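Local structure of putative polyphosphate kinase 2 family protein (Arthrobacter aurescens, 3RHF) at residues 157-160 / 161-165; 276-279 / 280-283; 30-33 / 34-37; 112-115 / 116-119. The protein probably acts as a polyphosphate kinase of the PPK2 family, transferring phosphate groups between polyphosphate and nucleotides. All coordinates share one frame; numbering follows the deposited sequence.

Contact 1 (157-160 / 161-165)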
ATOM      1  N   ALA A 157      -3.701  23.055  30.723  1.00 64.72           N
ATOM      2  CA  ALA A 157      -3.798  21.790  31.482  1.00 63.97           C
ATOM      3  C   ALA A 157      -5.209  21.180  31.467  1.00 63.06           C
ATOM      4  O   ALA A 157      -5.365  19.960  31.484  1.00 61.69           O
ATOM      5  CB  ALA A 157      -3.323  21.992  32.943  1.00 64.97           C
ATOM      6  N   ALA A 158      -6.216  22.054  31.433  1.00 63.40           N
ATOM      7  CA  ALA A 158      -7.640  21.663  31.431  1.00 63.05           C
ATOM      8  C   ALA A 158      -8.024  20.928  30.139  1.00 60.59           C
ATOM      9  O   ALA A 158      -8.565  19.811  30.195  1.00 59.36           O
ATOM     10  CB  ALA A 158      -8.558  22.910  31.641  1.00 63.79           C
ATOM     11  N   GLU A 159      -7.736  21.575  29.002  1.00 58.86           N
ATOM     12  CA  GLU A 159      -8.070  21.051  27.672  1.00 57.07           C
ATOM     13  C   GLU A 159      -7.331  19.732  27.463  1.00 54.35           C
ATOM     14  O   GLU A 159      -7.933  18.710  27.124  1.00 52.89           O
ATOM     15  CB  GLU A 159      -7.720  22.081  26.584  1.00 57.10           C
ATOM     16  CG  GLU A 159      -7.963  21.654  25.124  1.00 58.23           C
ATOM     17  CD  GLU A 159      -9.414  21.543  24.698  1.00 60.23           C
ATOM     18  OE1 GLU A 159     -10.304  21.847  25.505  1.00 62.80           O
ATOM     19  OE2 GLU A 159      -9.671  21.137  23.538  1.00 62.00           O
ATOM     20  N   LEU A 160      -6.035  19.751  27.732  1.00 52.39           N
ATOM     21  CA  LEU A 160      -5.259  18.541  27.693  1.00 50.60           C
ATOM     22  C   LEU A 160      -5.949  17.435  28.468  1.00 50.25           C
ATOM     23  O   LEU A 160      -6.158  16.338  27.963  1.00 49.14           O
ATOM     24  CB  LEU A 160      -3.874  18.785  28.265  1.00 50.66           C
ATOM     25  CG  LEU A 160      -2.956  19.684  27.431  1.00 49.88           C
ATOM     26  CD1 LEU A 160      -1.634  19.880  28.169  1.00 48.86           C
ATOM     27  CD2 LEU A 160      -2.741  19.094  26.013  1.00 47.18           C
ATOM     28  N   GLU A 161      -6.329  17.721  29.697  1.00 51.12           N
ATOM     29  CA  GLU A 161      -7.023  16.730  30.497  1.00 51.24           C
ATOM     30  C   GLU A 161      -8.283  16.215  29.786  1.00 49.46           C
ATOM     31  O   GLU A 161      -8.510  15.008  29.752  1.00 48.37           O
ATOM     32  CB  GLU A 161      -7.388  17.302  31.869  1.00 53.49           C
ATOM     33  CG  GLU A 161      -7.510  16.229  32.955  1.00 57.25           C
ATOM     34  CD  GLU A 161      -6.194  15.504  33.215  1.00 60.87           C
ATOM     35  OE1 GLU A 161      -5.107  16.143  33.153  1.00 61.65           O
ATOM     36  OE2 GLU A 161      -6.265  14.281  33.470  1.00 64.43           O
ATOM     37  N   ARG A 162      -9.089  17.106  29.215  1.00 47.91           N
ATOM     38  CA  ARG A 162     -10.280  16.653  28.527  1.00 47.39           C
ATOM     39  C   ARG A 162      -9.912  15.822  27.291  1.00 44.03           C
ATOM     40  O   ARG A 162     -10.613  14.879  26.928  1.00 43.29           O
ATOM     41  CB  ARG A 162     -11.256  17.805  28.165  1.00 49.11           C
ATOM     42  CG  ARG A 162     -11.121  18.375  26.714  1.00 52.34           C
ATOM     43  CD  ARG A 162     -12.374  19.152  26.189  1.00 58.03           C
ATOM     44  NE  ARG A 162     -13.091  18.378  25.162  1.00 61.01           N
ATOM     45  CZ  ARG A 162     -12.712  18.237  23.889  1.00 60.84           C
ATOM     46  NH1 ARG A 162     -13.454  17.484  23.085  1.00 62.31           N
ATOM     47  NH2 ARG A 162     -11.609  18.827  23.412  1.00 59.89           N
ATOM     48  N   ARG A 163      -8.812  16.157  26.649  1.00 41.88           N
ATOM     49  CA  ARG A 163      -8.401  15.416  25.479  1.00 39.72           C
ATOM     50  C   ARG A 163      -7.983  14.004  25.801  1.00 38.24           C
ATOM     51  O   ARG A 163      -8.314  13.075  25.076  1.00 37.61           O
ATOM     52  CB  ARG A 163      -7.296  16.126  24.801  1.00 39.14           C
ATOM     53  CG  ARG A 163      -7.827  17.286  24.095  1.00 39.71           C
ATOM     54  CD  ARG A 163      -6.731  17.904  23.352  1.00 40.16           C
ATOM     55  NE  ARG A 163      -7.179  19.129  22.744  1.00 42.28           N
ATOM     56  CZ  ARG A 163      -6.419  19.881  21.969  1.00 42.35           C
ATOM     57  NH1 ARG A 163      -5.177  19.520  21.713  1.00 40.34           N
ATOM     58  NH2 ARG A 163      -6.918  20.990  21.441  1.00 43.69           N
ATOM     59  N   TYR A 164      -7.298  13.841  26.914  1.00 37.68           N
ATOM     60  CA  TYR A 164      -6.933  12.523  27.370  1.00 36.86           C
ATOM     61  C   TYR A 164      -8.178  11.673  27.593  1.00 36.84           C
ATOM     62  O   TYR A 164      -8.210  10.485  27.208  1.00 36.77           O
ATOM     63  CB  TYR A 164      -6.157  12.599  28.684  1.00 37.05           C
ATOM     64  CG  TYR A 164      -4.806  13.216  28.580  1.00 35.72           C
ATOM     65  CD1 TYR A 164      -3.943  12.914  27.520  1.00 36.91           C
ATOM     66  CD2 TYR A 164      -4.357  14.073  29.555  1.00 35.63           C
ATOM     67  CE1 TYR A 164      -2.663  13.497  27.458  1.00 38.33           C
ATOM     68  CE2 TYR A 164      -3.108  14.655  29.508  1.00 36.36           C
ATOM     69  CZ  TYR A 164      -2.270  14.378  28.480  1.00 37.29           C
ATOM     70  OH  TYR A 164      -1.047  14.960  28.466  1.00 41.03           O
ATOM     71  N   ALA A 165      -9.178  12.259  28.244  1.00 36.27           N
ATOM     72  CA  ALA A 165     -10.396  11.530  28.538  1.00 36.30           C
ATOM     73  C   ALA A 165     -11.151  11.253  27.238  1.00 34.46           C
ATOM     74  O   ALA A 165     -11.729  10.187  27.101  1.00 34.24           O
ATOM     75  CB  ALA A 165     -11.285  12.260  29.576  1.00 36.89           C
TER
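The first turns of helix 157-176 carry a salt-bridge network in which one carboxylate, that of E159, serves two arginines three and four residues further on, R162 and R163. The acid's CG stands anti to the backbone N (chi1 178°), and the chain then bends at CB-CG, which carries OE2 forward along the helix surface, to the next turn. R162 runs beside E159 in the same direction, its NH2 lying 3.0 Å from E159 OE2 in a weak bond; the two charged planes are 34° apart. R163, extended from CG to NE, meets the same oxygen steeply, with planes 77° apart, and R163 NE lies 3.3 Å from E159 OE2 on its anti side, somewhat out of the carboxylate plane. Each arginine has a further polar partner: R162 NH1 pairs with D120, and R163 NH1 donates to the carbonyl of D145. A leucine in place of R163 would probably leave E159 OE2 with the weaker R162 bond of this pair and the D145 oxygen without this donor. On the other side of the turn, L160 O lies over one face of the Y164 ring, 3.3 Å from Y164 CD2, while accepting from Y164 N at 2.9 Å; L160 CB adds a looser apolar contact with Y164 CE2. Y164 packs on V230, K234 and T235 of helix 221-235, L160 and Y164 rest on R150 of helix 148-151, and R163 makes a cation-pi contact with F121, which ties this helix start to its neighbours.

Contact 2 (276-279 / 280-283)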
ATOM      1  N   ASP A 276     -20.561 -20.121   1.213  1.00 32.75           N
ATOM      2  CA  ASP A 276     -22.018 -19.859   1.283  1.00 35.03           C
ATOM      3  C   ASP A 276     -22.778 -20.452   0.096  1.00 33.60           C
ATOM      4  O   ASP A 276     -23.766 -19.883  -0.334  1.00 34.19           O
ATOM      5  CB  ASP A 276     -22.291 -18.354   1.314  1.00 37.63           C
ATOM      6  CG  ASP A 276     -21.613 -17.581   0.117  1.00 43.13           C
ATOM      7  OD1 ASP A 276     -20.434 -17.915  -0.288  1.00 48.16           O
ATOM      8  OD2 ASP A 276     -22.250 -16.612  -0.393  1.00 49.25           O
ATOM      9  N   PHE A 277     -22.319 -21.592  -0.414  1.00 30.85           N
ATOM     10  CA  PHE A 277     -22.935 -22.261  -1.545  1.00 29.74           C
ATOM     11  C   PHE A 277     -22.389 -23.697  -1.559  1.00 28.09           C
ATOM     12  O   PHE A 277     -21.503 -24.031  -0.799  1.00 26.44           O
ATOM     13  CB  PHE A 277     -22.576 -21.544  -2.838  1.00 29.42           C
ATOM     14  CG  PHE A 277     -21.102 -21.569  -3.131  1.00 30.70           C
ATOM     15  CD1 PHE A 277     -20.528 -22.632  -3.783  1.00 30.09           C
ATOM     16  CD2 PHE A 277     -20.279 -20.570  -2.673  1.00 31.37           C
ATOM     17  CE1 PHE A 277     -19.158 -22.675  -4.020  1.00 30.96           C
ATOM     18  CE2 PHE A 277     -18.887 -20.622  -2.904  1.00 31.40           C
ATOM     19  CZ  PHE A 277     -18.340 -21.664  -3.590  1.00 30.69           C
ATOM     20  N   ASP A 278     -22.934 -24.535  -2.433  1.00 27.85           N
ATOM     21  CA  ASP A 278     -22.517 -25.915  -2.529  1.00 26.89           C
ATOM     22  C   ASP A 278     -21.377 -26.074  -3.560  1.00 25.06           C
ATOM     23  O   ASP A 278     -21.542 -25.811  -4.757  1.00 23.40           O
ATOM     24  CB  ASP A 278     -23.686 -26.831  -2.880  1.00 28.07           C
ATOM     25  CG  ASP A 278     -23.327 -28.283  -2.665  1.00 31.01           C
ATOM     26  OD1 ASP A 278     -23.431 -28.753  -1.489  1.00 37.71           O
ATOM     27  OD2 ASP A 278     -22.868 -28.916  -3.643  1.00 33.18           O
ATOM     28  N   VAL A 279     -20.244 -26.527  -3.034  1.00 23.88           N
ATOM     29  CA  VAL A 279     -18.961 -26.571  -3.715  1.00 22.19           C
ATOM     30  C   VAL A 279     -18.950 -27.743  -4.648  1.00 22.46           C
ATOM     31  O   VAL A 279     -18.689 -27.587  -5.853  1.00 21.27           O
ATOM     32  CB  VAL A 279     -17.815 -26.730  -2.676  1.00 22.34           C
ATOM     33  CG1 VAL A 279     -16.493 -27.093  -3.349  1.00 21.51           C
ATOM     34  CG2 VAL A 279     -17.680 -25.467  -1.850  1.00 20.56           C
ATOM     35  N   ALA A 280     -19.268 -28.920  -4.109  1.00 22.74           N
ATOM     36  CA  ALA A 280     -19.328 -30.097  -4.973  1.00 24.48           C
ATOM     37  C   ALA A 280     -20.134 -29.784  -6.237  1.00 24.52           C
ATOM     38  O   ALA A 280     -19.675 -30.112  -7.341  1.00 25.23           O
ATOM     39  CB  ALA A 280     -19.850 -31.365  -4.251  1.00 25.16           C
ATOM     40  N   ALA A 281     -21.262 -29.073  -6.085  1.00 24.31           N
ATOM     41  CA  ALA A 281     -22.148 -28.838  -7.210  1.00 24.03           C
ATOM     42  C   ALA A 281     -21.548 -27.786  -8.102  1.00 23.30           C
ATOM     43  O   ALA A 281     -21.533 -27.903  -9.352  1.00 23.26           O
ATOM     44  CB  ALA A 281     -23.548 -28.466  -6.757  1.00 23.91           C
ATOM     45  N   GLU A 282     -20.988 -26.774  -7.478  1.00 23.63           N
ATOM     46  CA  GLU A 282     -20.430 -25.668  -8.249  1.00 24.00           C
ATOM     47  C   GLU A 282     -19.196 -26.137  -9.043  1.00 24.46           C
ATOM     48  O   GLU A 282     -18.961 -25.739 -10.213  1.00 24.63           O
ATOM     49  CB  GLU A 282     -20.116 -24.522  -7.315  1.00 24.40           C
ATOM     50  CG  GLU A 282     -19.794 -23.249  -8.067  1.00 25.53           C
ATOM     51  CD  GLU A 282     -21.013 -22.539  -8.488  1.00 26.60           C
ATOM     52  OE1 GLU A 282     -22.126 -22.906  -7.992  1.00 24.94           O
ATOM     53  OE2 GLU A 282     -20.841 -21.623  -9.315  1.00 23.82           O
ATOM     54  N   ARG A 283     -18.434 -27.044  -8.434  1.00 25.45           N
ATOM     55  CA  ARG A 283     -17.289 -27.656  -9.124  1.00 26.46           C
ATOM     56  C   ARG A 283     -17.735 -28.391 -10.358  1.00 27.02           C
ATOM     57  O   ARG A 283     -17.087 -28.309 -11.391  1.00 29.24           O
ATOM     58  CB  ARG A 283     -16.501 -28.582  -8.189  1.00 27.51           C
ATOM     59  CG  ARG A 283     -15.156 -29.084  -8.735  1.00 30.01           C
ATOM     60  CD  ARG A 283     -14.495 -30.138  -7.783  1.00 31.90           C
ATOM     61  NE  ARG A 283     -13.085 -30.358  -8.110  1.00 31.82           N
ATOM     62  CZ  ARG A 283     -12.653 -30.937  -9.231  1.00 34.10           C
ATOM     63  NH1 ARG A 283     -13.502 -31.402 -10.156  1.00 30.85           N
ATOM     64  NH2 ARG A 283     -11.336 -31.045  -9.434  1.00 36.93           N
TER
HETATM   65  O   HOH W   1     -23.288 -24.223  -6.166  1.00 30.15           O
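Between F277 and E282 the backbone passes from an extended conformation into helix 279-287, where the first-turn bonds link E282 N to D278 O at 2.9 Å and R283 N to V279 O. D278 is the N-cap: with CG anti to its backbone N (chi1 -167°), OD2 swings over the start of the helix and accepts from A281 N at 2.9 Å, nearly in line with the C-O bond. This is the classical way in which an aspartate satisfies an amide of the first turn, which has no helical carbonyl before it to bond to, and its negative charge would probably suit the positive end of the helix dipole. A281 CB lies 3.2 Å from the same D278 OD2. Water 1 donates both to D278 O and to E282 OE1, joining the cap to the glutamate's head. F277 takes part through its ring, F277 CE1 lying 3.9 Å from E282 CB, with the two side chains crossing at about a right angle. E282 is buried against the second subunit, where R212 of that subunit forms a salt bridge with OE1 and its Y210 bonds OE2; R283 NE likewise pairs with D202 of that subunit. F277 and V279 both pack on L201 of the second subunit.

Contact 3 (30-33 / 34-37)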
ATOM      1  N   GLY A  30      13.404   4.439  32.227  1.00 52.30           N
ATOM      2  CA  GLY A  30      13.879   3.038  32.345  1.00 52.05           C
ATOM      3  C   GLY A  30      14.047   2.325  30.993  1.00 50.49           C
ATOM      4  O   GLY A  30      14.693   1.288  30.918  1.00 51.41           O
ATOM      5  N   VAL A  31      13.483   2.882  29.916  1.00 48.03           N
ATOM      6  CA  VAL A  31      13.607   2.279  28.588  1.00 45.88           C
ATOM      7  C   VAL A  31      14.956   2.611  27.946  1.00 44.93           C
ATOM      8  O   VAL A  31      15.342   3.768  27.875  1.00 44.35           O
ATOM      9  CB  VAL A  31      12.454   2.719  27.611  1.00 44.62           C
ATOM     10  CG1 VAL A  31      12.586   1.993  26.274  1.00 42.52           C
ATOM     11  CG2 VAL A  31      11.099   2.469  28.245  1.00 43.33           C
ATOM     12  N   ASP A  32      15.642   1.568  27.486  1.00 43.87           N
ATOM     13  CA  ASP A  32      16.873   1.692  26.748  1.00 43.62           C
ATOM     14  C   ASP A  32      16.626   1.551  25.223  1.00 42.03           C
ATOM     15  O   ASP A  32      16.300   0.462  24.699  1.00 41.01           O
ATOM     16  CB  ASP A  32      17.851   0.628  27.227  1.00 44.88           C
ATOM     17  CG  ASP A  32      19.216   0.721  26.536  1.00 46.81           C
ATOM     18  OD1 ASP A  32      19.449   1.664  25.739  1.00 50.19           O
ATOM     19  OD2 ASP A  32      20.052  -0.167  26.786  1.00 50.61           O
ATOM     20  N   PRO A  33      16.814   2.644  24.489  1.00 41.00           N
ATOM     21  CA  PRO A  33      16.511   2.655  23.076  1.00 39.49           C
ATOM     22  C   PRO A  33      17.361   1.695  22.267  1.00 38.85           C
ATOM     23  O   PRO A  33      17.098   1.535  21.081  1.00 38.11           O
ATOM     24  CB  PRO A  33      16.858   4.091  22.663  1.00 39.98           C
ATOM     25  CG  PRO A  33      16.819   4.861  23.908  1.00 40.74           C
ATOM     26  CD  PRO A  33      17.327   3.940  24.944  1.00 42.08           C
ATOM     27  N   GLU A  34      18.407   1.137  22.881  1.00 38.50           N
ATOM     28  CA  GLU A  34      19.357   0.266  22.202  1.00 37.69           C
ATOM     29  C   GLU A  34      19.006  -1.196  22.432  1.00 36.46           C
ATOM     30  O   GLU A  34      19.438  -2.043  21.678  1.00 36.74           O
ATOM     31  CB  GLU A  34      20.794   0.515  22.726  1.00 39.83           C
ATOM     32  CG  GLU A  34      21.568   1.699  22.108  1.00 40.51           C
ATOM     33  CD  GLU A  34      21.810   1.536  20.587  1.00 43.02           C
ATOM     34  OE1 GLU A  34      21.829   0.390  20.040  1.00 47.69           O
ATOM     35  OE2 GLU A  34      21.971   2.565  19.912  1.00 43.35           O
ATOM     36  N   SER A  35      18.215  -1.495  23.458  1.00 35.00           N
ATOM     37  CA  SER A  35      17.813  -2.873  23.759  1.00 33.91           C
ATOM     38  C   SER A  35      16.912  -3.487  22.670  1.00 31.94           C
ATOM     39  O   SER A  35      16.384  -2.747  21.816  1.00 31.13           O
ATOM     40  CB  SER A  35      17.081  -2.939  25.110  1.00 34.29           C
ATOM     41  OG  SER A  35      16.075  -1.951  25.211  1.00 32.94           O
ATOM     42  N   THR A  36      16.784  -4.827  22.723  1.00 30.50           N
ATOM     43  CA  THR A  36      15.923  -5.656  21.843  1.00 28.98           C
ATOM     44  C   THR A  36      15.026  -6.552  22.714  1.00 28.94           C
ATOM     45  O   THR A  36      15.091  -7.783  22.660  1.00 28.98           O
ATOM     46  CB  THR A  36      16.768  -6.575  20.908  1.00 29.41           C
ATOM     47  OG1 THR A  36      17.491  -7.518  21.706  1.00 28.25           O
ATOM     48  CG2 THR A  36      17.762  -5.772  19.990  1.00 25.56           C
ATOM     49  N   PRO A  37      14.188  -5.933  23.548  1.00 28.62           N
ATOM     50  CA  PRO A  37      13.476  -6.683  24.561  1.00 28.65           C
ATOM     51  C   PRO A  37      12.652  -7.829  24.036  1.00 28.72           C
ATOM     52  O   PRO A  37      11.918  -7.690  23.062  1.00 27.75           O
ATOM     53  CB  PRO A  37      12.535  -5.654  25.165  1.00 28.27           C
ATOM     54  CG  PRO A  37      13.133  -4.349  24.872  1.00 28.12           C
ATOM     55  CD  PRO A  37      13.818  -4.505  23.566  1.00 28.69           C
TER
HETATM   56  O   HOH W   2      14.504  -1.452  27.996  1.00 39.23           O
HETATM   57  O   HOH W   3      16.763  -0.899  19.574  1.00 29.30           O
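D32 holds its CG anti to the backbone N (chi1 -178°), which turns the carboxylate forward over the chain to E34, while S35 sets OG between its own N and carbonyl carbon (chi1 48°), facing back to D32 O. The two torsions dress opposite ends of a type I beta turn running from D32 to S35, whose defining bond joins S35 N to D32 O at 3.0 Å. Inside it lies an Asx turn: E34 N donates to D32 OD1 at 3.1 Å in a nearly straight bond, meeting the oxygen from well above the carboxylate plane. P33 fits between them, its ring fixing phi at a value the turn needs. D32 O also receives S35 OG, modelled very short at 2.5 Å, a length to be read with caution. Water 2 spans D32 N and S35 OG, and water 3 donates at 2.9 Å to P33 O and likewise to S35 O. This loop lies between helix 16-19 and helix 43-69, and S35 touches P246 of strand 242-246. E34 points its carboxylate elsewhere, to K249 and N248. The serine amide, and probably its hydroxyl as well, therefore bind one carbonyl oxygen, and the aspartate occupies an amide inside the turn; with D32 OD1 and E34 OE1 6.3 Å apart, K249, paired with E34, probably offsets part of the like charge.

Contact 4 (112-115 / 116-119)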
ATOM      1  N   PRO A 112      -3.385  20.033  10.603  1.00 34.76           N
ATOM      2  CA  PRO A 112      -4.799  20.132  10.306  1.00 35.01           C
ATOM      3  C   PRO A 112      -5.118  21.235   9.317  1.00 35.69           C
ATOM      4  O   PRO A 112      -4.522  22.329   9.413  1.00 36.08           O
ATOM      5  CB  PRO A 112      -5.411  20.473  11.663  1.00 34.92           C
ATOM      6  CG  PRO A 112      -4.289  21.058  12.442  1.00 35.40           C
ATOM      7  CD  PRO A 112      -3.095  20.315  12.013  1.00 35.56           C
ATOM      8  N   THR A 113      -6.068  20.956   8.420  1.00 35.61           N
ATOM      9  CA  THR A 113      -6.668  21.987   7.582  1.00 36.65           C
ATOM     10  C   THR A 113      -7.574  22.900   8.406  1.00 37.25           C
ATOM     11  O   THR A 113      -7.961  22.585   9.520  1.00 34.46           O
ATOM     12  CB  THR A 113      -7.547  21.422   6.457  1.00 36.86           C
ATOM     13  OG1 THR A 113      -8.768  20.915   7.013  1.00 37.64           O
ATOM     14  CG2 THR A 113      -6.841  20.339   5.717  1.00 34.69           C
ATOM     15  N   ASP A 114      -7.874  24.064   7.832  1.00 40.20           N
ATOM     16  CA  ASP A 114      -8.798  25.036   8.461  1.00 42.41           C
ATOM     17  C   ASP A 114     -10.155  24.350   8.772  1.00 40.96           C
ATOM     18  O   ASP A 114     -10.609  24.378   9.916  1.00 39.90           O
ATOM     19  CB  ASP A 114      -8.977  26.308   7.585  1.00 44.81           C
ATOM     20  CG  ASP A 114      -7.715  27.270   7.603  1.00 49.76           C
ATOM     21  OD1 ASP A 114      -6.990  27.398   8.643  1.00 54.97           O
ATOM     22  OD2 ASP A 114      -7.486  27.931   6.553  1.00 55.87           O
ATOM     23  N   GLU A 115     -10.745  23.664   7.788  1.00 39.66           N
ATOM     24  CA  GLU A 115     -11.896  22.787   8.083  1.00 38.84           C
ATOM     25  C   GLU A 115     -11.620  21.929   9.332  1.00 37.39           C
ATOM     26  O   GLU A 115     -12.371  21.974  10.319  1.00 37.39           O
ATOM     27  CB  GLU A 115     -12.262  21.900   6.899  1.00 38.65           C
ATOM     28  CG  GLU A 115     -13.594  21.166   7.108  1.00 41.60           C
ATOM     29  CD  GLU A 115     -13.924  20.132   6.025  1.00 46.70           C
ATOM     30  OE1 GLU A 115     -12.999  19.589   5.391  1.00 49.98           O
ATOM     31  OE2 GLU A 115     -15.120  19.828   5.831  1.00 50.58           O
ATOM     32  N   GLU A 116     -10.520  21.196   9.332  1.00 35.66           N
ATOM     33  CA  GLU A 116     -10.216  20.361  10.489  1.00 34.83           C
ATOM     34  C   GLU A 116     -10.032  21.150  11.786  1.00 34.61           C
ATOM     35  O   GLU A 116     -10.493  20.707  12.843  1.00 33.14           O
ATOM     36  CB  GLU A 116      -9.034  19.432  10.213  1.00 34.25           C
ATOM     37  CG  GLU A 116      -9.310  18.443   9.066  1.00 35.02           C
ATOM     38  CD  GLU A 116      -8.065  17.659   8.588  1.00 34.67           C
ATOM     39  OE1 GLU A 116      -6.923  17.980   8.951  1.00 34.10           O
ATOM     40  OE2 GLU A 116      -8.234  16.703   7.825  1.00 33.14           O
ATOM     41  N   LYS A 117      -9.399  22.322  11.730  1.00 35.48           N
ATOM     42  CA  LYS A 117      -9.159  23.076  12.969  1.00 36.65           C
ATOM     43  C   LYS A 117     -10.499  23.572  13.569  1.00 36.81           C
ATOM     44  O   LYS A 117     -10.599  23.900  14.768  1.00 37.60           O
ATOM     45  CB  LYS A 117      -8.203  24.273  12.755  1.00 38.14           C
ATOM     46  CG  LYS A 117      -6.724  23.916  12.425  1.00 41.05           C
ATOM     47  CD  LYS A 117      -5.645  24.961  12.822  1.00 45.72           C
ATOM     48  CE  LYS A 117      -5.301  26.035  11.702  1.00 49.66           C
ATOM     49  NZ  LYS A 117      -4.820  25.522  10.314  1.00 51.42           N
ATOM     50  N   SER A 118     -11.535  23.628  12.750  1.00 35.57           N
ATOM     51  CA  SER A 118     -12.777  24.189  13.229  1.00 35.91           C
ATOM     52  C   SER A 118     -13.734  23.076  13.749  1.00 34.26           C
ATOM     53  O   SER A 118     -14.847  23.356  14.170  1.00 32.93           O
ATOM     54  CB  SER A 118     -13.374  25.107  12.143  1.00 36.15           C
ATOM     55  OG  SER A 118     -14.146  24.352  11.239  1.00 37.56           O
ATOM     56  N   HIS A 119     -13.261  21.823  13.750  1.00 32.71           N
ATOM     57  CA  HIS A 119     -13.935  20.739  14.461  1.00 31.65           C
ATOM     58  C   HIS A 119     -13.169  20.350  15.715  1.00 31.91           C
ATOM     59  O   HIS A 119     -12.019  20.714  15.882  1.00 31.71           O
ATOM     60  CB  HIS A 119     -14.037  19.490  13.618  1.00 30.58           C
ATOM     61  CG  HIS A 119     -15.024  19.587  12.514  1.00 29.97           C
ATOM     62  ND1 HIS A 119     -16.340  19.206  12.661  1.00 26.18           N
ATOM     63  CD2 HIS A 119     -14.884  19.995  11.229  1.00 27.85           C
ATOM     64  CE1 HIS A 119     -16.968  19.382  11.511  1.00 28.16           C
ATOM     65  NE2 HIS A 119     -16.110  19.871  10.629  1.00 26.86           N
TER
HETATM   66  O   HOH W   4     -17.016  20.012   8.304  1.00 39.48           O
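The imidazole of H119 has E115 O at its edge, near the ring plane and 3.3 Å from H119 CD2, while W123 stacks on the ring; the carboxylate of E116 is approached from above its plane by T113 N. That second approach belongs to a capping box at the start of helix 114-117, a reciprocal pair of bonds between the N-cap T113 and E116. T113 OG1 accepts from E116 N at 2.9 Å in an almost straight bond (170°), and E116 OE1 accepts from T113 N at 3.1 Å. E116 reaches back because its CG lies beside the backbone N (chi1 -62°) and the chain stays extended beyond it; OE1 also forms a salt bridge with R124. With alanine in place of this glutamate, T113 N would probably lose its acceptor and R124 this charged mate. The K117 chain crosses the P112 side chain at about a right angle, K117 CG 3.8 Å from P112 CG, and offers NZ weakly to P112 O and in a weak salt bridge to D114 OD1. S118 closes the turn with two donors, S118 N and S118 OG, each 3.1 Å from E115 O and both coming from the same face of that carbonyl.

In the fold
Taken together, the four contacts are local: two cap helix starts, one lies in the first turns of a helix and one in a loop turn. Three lie about the body of the chain, the fourth on an arm. Contacts 1 and 4 are the closest pair, their centres about 19 Å apart and nearest atoms about 8 Å, on the same side of the chain's centre; D120 and F121, which follow contact 4 directly, are partners of R162 and R163 in contact 1. Contact 3 stands about 30 Å from contact 1, centre to centre. Contact 2 lies at least about 52 Å from the rest between centres, on a C-terminal arm that meets the second subunit; a bound triethylene glycol, probably from the crystallisation liquor, lies about 3 Å from the F277 side chain.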